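Local coordinates for protein trichomaglin (Trichosanthes lepiniana, PDB 1SGL) that probably cleaves single-stranded RNA as an S-like ribonuclease of the RNase T2 family, at residues I68-W79 and W117-M128. Numbering follows the deposited sequence.
Sequences IMPFFGKLVEYW and WNYFKKTLKLFM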
loop_
_atom_site.group_PDB
_atom_site.type_symbol
_atom_site.label_atom_id
_atom_site.label_comp_id
_atom_site.label_asym_id
_atom_site.label_seq_id
_atom_site.Cartn_x
_atom_site.Cartn_y
_atom_site.Cartn_z
ATOM N N ILE A 68 -0.018 -13.361 -13.508
ATOM C CA ILE A 68 0.324 -11.949 -13.317
ATOM C C ILE A 68 0.606 -11.234 -14.640
ATOM O O ILE A 68 0.415 -10.022 -14.750
ATOM C CB ILE A 68 1.597 -11.807 -12.436
ATOM C CG1 ILE A 68 1.242 -11.967 -10.963
ATOM C CG2 ILE A 68 2.268 -10.466 -12.672
ATOM C CD1 ILE A 68 2.445 -11.852 -10.050
ATOM N N MET A 69 1.059 -11.999 -15.630
ATOM C CA MET A 69 1.448 -11.493 -16.946
ATOM C C MET A 69 1.001 -10.117 -17.421
ATOM O O MET A 69 1.828 -9.218 -17.605
ATOM C CB MET A 69 1.106 -12.512 -18.033
ATOM C CG MET A 69 1.192 -11.917 -19.432
ATOM S SD MET A 69 1.190 -13.141 -20.714
ATOM C CE MET A 69 2.577 -12.545 -21.724
ATOM N N PRO A 70 -0.303 -9.933 -17.652
ATOM C CA PRO A 70 -0.742 -8.616 -18.116
ATOM C C PRO A 70 -0.561 -7.469 -17.118
ATOM O O PRO A 70 -1.056 -6.370 -17.351
ATOM C CB PRO A 70 -2.210 -8.850 -18.467
ATOM C CG PRO A 70 -2.622 -9.886 -17.474
ATOM C CD PRO A 70 -1.447 -10.842 -17.453
ATOM N N PHE A 71 0.153 -7.706 -16.023
ATOM C CA PHE A 71 0.339 -6.657 -15.020
ATOM C C PHE A 71 1.787 -6.476 -14.583
ATOM O O PHE A 71 2.097 -5.542 -13.846
ATOM C CB PHE A 71 -0.493 -6.968 -13.769
ATOM C CG PHE A 71 -1.950 -7.213 -14.041
ATOM C CD1 PHE A 71 -2.598 -8.300 -13.462
ATOM C CD2 PHE A 71 -2.684 -6.342 -14.838
ATOM C CE1 PHE A 71 -3.960 -8.521 -13.669
ATOM C CE2 PHE A 71 -4.044 -6.551 -15.052
ATOM C CZ PHE A 71 -4.684 -7.643 -14.465
ATOM N N PHE A 72 2.673 -7.357 -15.039
ATOM C CA PHE A 72 4.072 -7.298 -14.629
ATOM C C PHE A 72 4.748 -5.924 -14.586
ATOM O O PHE A 72 5.346 -5.555 -13.573
ATOM C CB PHE A 72 4.919 -8.238 -15.480
ATOM C CG PHE A 72 6.325 -8.371 -14.992
ATOM C CD1 PHE A 72 6.585 -8.882 -13.728
ATOM C CD2 PHE A 72 7.394 -7.982 -15.790
ATOM C CE1 PHE A 72 7.888 -9.007 -13.263
ATOM C CE2 PHE A 72 8.701 -8.101 -15.341
ATOM C CZ PHE A 72 8.953 -8.615 -14.076
ATOM N N GLY A 73 4.665 -5.177 -15.680
ATOM C CA GLY A 73 5.291 -3.867 -15.722
ATOM C C GLY A 73 4.739 -2.943 -14.658
ATOM O O GLY A 73 5.486 -2.245 -13.983
ATOM N N LYS A 74 3.421 -2.952 -14.500
ATOM C CA LYS A 74 2.777 -2.106 -13.511
ATOM C C LYS A 74 3.109 -2.528 -12.083
ATOM O O LYS A 74 3.288 -1.679 -11.220
ATOM C CB LYS A 74 1.267 -2.098 -13.756
ATOM C CG LYS A 74 0.921 -1.563 -15.146
ATOM C CD LYS A 74 -0.569 -1.656 -15.479
ATOM C CE LYS A 74 -1.377 -0.633 -14.708
ATOM N NZ LYS A 74 -2.750 -0.511 -15.269
ATOM N N LEU A 75 3.217 -3.832 -11.835
ATOM C CA LEU A 75 3.542 -4.304 -10.492
ATOM C C LEU A 75 4.953 -3.905 -10.081
ATOM O O LEU A 75 5.180 -3.501 -8.947
ATOM C CB LEU A 75 3.397 -5.828 -10.385
ATOM C CG LEU A 75 1.970 -6.385 -10.462
ATOM C CD1 LEU A 75 1.995 -7.904 -10.287
ATOM C CD2 LEU A 75 1.120 -5.744 -9.379
ATOM N N VAL A 76 5.901 -4.025 -11.005
ATOM C CA VAL A 76 7.288 -3.677 -10.717
ATOM C C VAL A 76 7.425 -2.189 -10.406
ATOM O O VAL A 76 8.210 -1.789 -9.553
ATOM C CB VAL A 76 8.203 -4.040 -11.908
ATOM C CG1 VAL A 76 9.569 -3.386 -11.750
ATOM C CG2 VAL A 76 8.358 -5.554 -11.991
ATOM N N GLU A 77 6.637 -1.369 -11.086
ATOM C CA GLU A 77 6.710 0.061 -10.867
ATOM C C GLU A 77 5.879 0.539 -9.670
ATOM O O GLU A 77 6.344 1.350 -8.872
ATOM C CB GLU A 77 6.249 0.806 -12.119
ATOM C CG GLU A 77 6.819 2.213 -12.219
ATOM C CD GLU A 77 5.944 3.141 -13.034
ATOM O OE1 GLU A 77 5.491 2.737 -14.132
ATOM O OE2 GLU A 77 5.718 4.279 -12.570
ATOM N N TYR A 78 4.660 0.027 -9.536
ATOM C CA TYR A 78 3.782 0.474 -8.457
ATOM C C TYR A 78 3.647 -0.416 -7.231
ATOM O O TYR A 78 3.108 0.014 -6.212
ATOM C CB TYR A 78 2.394 0.743 -9.031
ATOM C CG TYR A 78 2.404 1.800 -10.101
ATOM C CD1 TYR A 78 1.983 1.512 -11.394
ATOM C CD2 TYR A 78 2.830 3.094 -9.817
ATOM C CE1 TYR A 78 1.980 2.485 -12.383
ATOM C CE2 TYR A 78 2.834 4.078 -10.800
ATOM C CZ TYR A 78 2.406 3.763 -12.082
ATOM O OH TYR A 78 2.407 4.731 -13.063
ATOM N N TRP A 79 4.146 -1.644 -7.317
ATOM C CA TRP A 79 4.037 -2.579 -6.206
ATOM C C TRP A 79 5.389 -3.232 -5.889
ATOM O O TRP A 79 5.469 -4.443 -5.723
ATOM C CB TRP A 79 3.008 -3.649 -6.572
ATOM C CG TRP A 79 2.380 -4.375 -5.423
ATOM C CD1 TRP A 79 2.965 -4.715 -4.239
ATOM C CD2 TRP A 79 1.073 -4.947 -5.402
ATOM N NE1 TRP A 79 2.103 -5.471 -3.481
ATOM C CE2 TRP A 79 0.933 -5.628 -4.174
ATOM C CE3 TRP A 79 0.004 -4.952 -6.305
ATOM C CZ2 TRP A 79 -0.236 -6.307 -3.827
ATOM C CZ3 TRP A 79 -1.151 -5.624 -5.962
ATOM C CH2 TRP A 79 -1.264 -6.294 -4.732
ATOM N N TRP A 117 -5.771 -13.149 -10.762
ATOM C CA TRP A 117 -5.973 -12.134 -11.779
ATOM C C TRP A 117 -6.808 -10.952 -11.309
ATOM O O TRP A 117 -6.369 -9.803 -11.369
ATOM C CB TRP A 117 -6.634 -12.746 -13.008
ATOM C CG TRP A 117 -6.430 -11.913 -14.210
ATOM C CD1 TRP A 117 -5.260 -11.733 -14.888
ATOM C CD2 TRP A 117 -7.409 -11.106 -14.868
ATOM N NE1 TRP A 117 -5.450 -10.861 -15.931
ATOM C CE2 TRP A 117 -6.760 -10.460 -15.943
ATOM C CE3 TRP A 117 -8.772 -10.863 -14.653
ATOM C CZ2 TRP A 117 -7.429 -9.582 -16.807
ATOM C CZ3 TRP A 117 -9.440 -9.988 -15.513
ATOM C CH2 TRP A 117 -8.764 -9.358 -16.578
ATOM N N ASN A 118 -8.017 -11.250 -10.851
ATOM C CA ASN A 118 -8.947 -10.241 -10.374
ATOM C C ASN A 118 -8.396 -9.484 -9.167
ATOM O O ASN A 118 -8.678 -8.302 -8.993
ATOM C CB ASN A 118 -10.282 -10.908 -10.029
ATOM C CG ASN A 118 -11.364 -9.907 -9.680
ATOM O OD1 ASN A 118 -11.591 -8.938 -10.407
ATOM N ND2 ASN A 118 -12.049 -10.144 -8.566
ATOM N N TYR A 119 -7.613 -10.164 -8.337
ATOM C CA TYR A 119 -7.033 -9.526 -7.165
ATOM C C TYR A 119 -6.063 -8.417 -7.585
ATOM O O TYR A 119 -6.182 -7.279 -7.135
ATOM C CB TYR A 119 -6.304 -10.554 -6.305
ATOM C CG TYR A 119 -5.641 -9.968 -5.078
ATOM C CD1 TYR A 119 -6.399 -9.428 -4.031
ATOM C CD2 TYR A 119 -4.251 -9.956 -4.960
ATOM C CE1 TYR A 119 -5.777 -8.893 -2.894
ATOM C CE2 TYR A 119 -3.626 -9.432 -3.844
ATOM C CZ TYR A 119 -4.386 -8.902 -2.810
ATOM O OH TYR A 119 -3.736 -8.399 -1.703
ATOM N N PHE A 120 -5.111 -8.744 -8.451
ATOM C CA PHE A 120 -4.152 -7.745 -8.906
ATOM C C PHE A 120 -4.812 -6.691 -9.776
ATOM O O PHE A 120 -4.484 -5.511 -9.684
ATOM C CB PHE A 120 -2.996 -8.415 -9.651
ATOM C CG PHE A 120 -2.175 -9.303 -8.777
ATOM C CD1 PHE A 120 -1.474 -8.774 -7.698
ATOM C CD2 PHE A 120 -2.159 -10.677 -8.976
ATOM C CE1 PHE A 120 -0.774 -9.601 -6.823
ATOM C CE2 PHE A 120 -1.460 -11.517 -8.106
ATOM C CZ PHE A 120 -0.769 -10.977 -7.028
ATOM N N LYS A 121 -5.749 -7.118 -10.614
ATOM C CA LYS A 121 -6.454 -6.190 -11.484
ATOM C C LYS A 121 -7.209 -5.153 -10.655
ATOM O O LYS A 121 -7.118 -3.957 -10.915
ATOM C CB LYS A 121 -7.449 -6.939 -12.359
ATOM C CG LYS A 121 -8.279 -6.038 -13.243
ATOM C CD LYS A 121 -9.266 -6.857 -14.057
ATOM C CE LYS A 121 -10.070 -5.976 -15.000
ATOM N NZ LYS A 121 -11.025 -6.776 -15.818
ATOM N N LYS A 122 -7.956 -5.618 -9.660
ATOM C CA LYS A 122 -8.732 -4.719 -8.810
ATOM C C LYS A 122 -7.849 -3.808 -7.970
ATOM O O LYS A 122 -8.129 -2.621 -7.818
ATOM C CB LYS A 122 -9.640 -5.509 -7.871
ATOM C CG LYS A 122 -10.964 -4.819 -7.633
ATOM C CD LYS A 122 -11.792 -4.880 -8.911
ATOM C CE LYS A 122 -12.899 -3.846 -8.923
ATOM N NZ LYS A 122 -12.339 -2.466 -8.959
ATOM N N THR A 123 -6.790 -4.369 -7.406
ATOM C CA THR A 123 -5.897 -3.578 -6.582
ATOM C C THR A 123 -5.252 -2.453 -7.395
ATOM O O THR A 123 -5.171 -1.318 -6.935
ATOM C CB THR A 123 -4.816 -4.462 -5.945
ATOM O OG1 THR A 123 -5.442 -5.441 -5.098
ATOM C CG2 THR A 123 -3.859 -3.612 -5.111
ATOM N N LEU A 124 -4.813 -2.765 -8.611
ATOM C CA LEU A 124 -4.192 -1.759 -9.470
ATOM C C LEU A 124 -5.200 -0.706 -9.940
ATOM O O LEU A 124 -4.880 0.484 -10.010
ATOM C CB LEU A 124 -3.531 -2.431 -10.677
ATOM C CG LEU A 124 -2.230 -3.170 -10.336
ATOM C CD1 LEU A 124 -1.760 -3.988 -11.529
ATOM C CD2 LEU A 124 -1.164 -2.155 -9.934
ATOM N N LYS A 125 -6.417 -1.138 -10.255
ATOM C CA LYS A 125 -7.448 -0.205 -10.699
ATOM C C LYS A 125 -7.734 0.821 -9.615
ATOM O O LYS A 125 -7.825 2.014 -9.896
ATOM C CB LYS A 125 -8.747 -0.944 -11.040
ATOM C CG LYS A 125 -8.702 -1.736 -12.336
ATOM C CD LYS A 125 -9.983 -2.564 -12.547
ATOM C CE LYS A 125 -11.224 -1.686 -12.698
ATOM N NZ LYS A 125 -11.518 -0.837 -11.503
ATOM N N LEU A 126 -7.881 0.354 -8.378
ATOM C CA LEU A 126 -8.163 1.254 -7.268
ATOM C C LEU A 126 -7.028 2.239 -7.038
ATOM O O LEU A 126 -7.271 3.408 -6.768
ATOM C CB LEU A 126 -8.424 0.464 -5.983
ATOM C CG LEU A 126 -9.739 -0.316 -5.952
ATOM C CD1 LEU A 126 -9.857 -1.062 -4.632
ATOM C CD2 LEU A 126 -10.901 0.642 -6.130
ATOM N N PHE A 127 -5.792 1.765 -7.144
ATOM C CA PHE A 127 -4.636 2.627 -6.946
ATOM C C PHE A 127 -4.601 3.751 -7.983
ATOM O O PHE A 127 -4.342 4.904 -7.640
ATOM C CB PHE A 127 -3.344 1.813 -7.045
ATOM C CG PHE A 127 -2.089 2.636 -6.910
ATOM C CD1 PHE A 127 -1.649 3.060 -5.661
ATOM C CD2 PHE A 127 -1.340 2.973 -8.036
ATOM C CE1 PHE A 127 -0.478 3.806 -5.530
ATOM C CE2 PHE A 127 -0.168 3.720 -7.919
ATOM C CZ PHE A 127 0.266 4.137 -6.662
ATOM N N MET A 128 -4.868 3.407 -9.241
ATOM C CA MET A 128 -4.844 4.386 -10.322
ATOM C C MET A 128 -6.050 5.309 -10.338
ATOM O O MET A 128 -5.905 6.503 -10.583
ATOM C CB MET A 128 -4.707 3.683 -11.682
ATOM C CG MET A 128 -3.384 2.929 -11.847
ATOM S SD MET A 128 -3.199 2.056 -13.432
ATOM C CE MET A 128 -4.474 0.804 -13.287
#
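F120 turns its ring edge toward the face of the W79 indole in an offset edge-to-face pair, which joins the end of the segment 68-79 to helix 116-129 of the alpha+beta RNase T2 fold. Helix 72-78 and the helical segment 117-128 run at 55° to each other, their axes 11.5 Å apart at closest approach, and illustrate how helices can be held together largely by apolar packing; no hydrogen bond crosses between the two segments.

Among the aromatic pairs, F120 CD1 lies 3.6 Å from W79 CZ3, with the ring planes at 63°. W79, just past its helix, has CG anti to the backbone N (chi1 -158°), which carries the six-membered ring in beside T123, whose CG2 is 3.5 Å from W79 CZ3. At the other end of the contact the CE1-CZ corner of F71 lies over one face of the W117 indole, toward its rim, the two planes inclined, while P70 CG meets the edge of that indole. Y78 and F127 also meet obliquely, Y78 CD2 3.6 Å from F127 CE2.

Aliphatic groups fill the middle: L124 CD1 sits 3.9 Å from F71 CB and 4.0 Å from L75 CD2. I42 of strand 40-47 touches W79, T123 and F127, so helix 116-129, with W79, packs on the central antiparallel sheet.

Y119 OH bonds to L45 O, and Y119 O accepts both T123 N and T123 OG1 from opposite faces of its carbonyl plane, the hydroxyl at 2.8 Å.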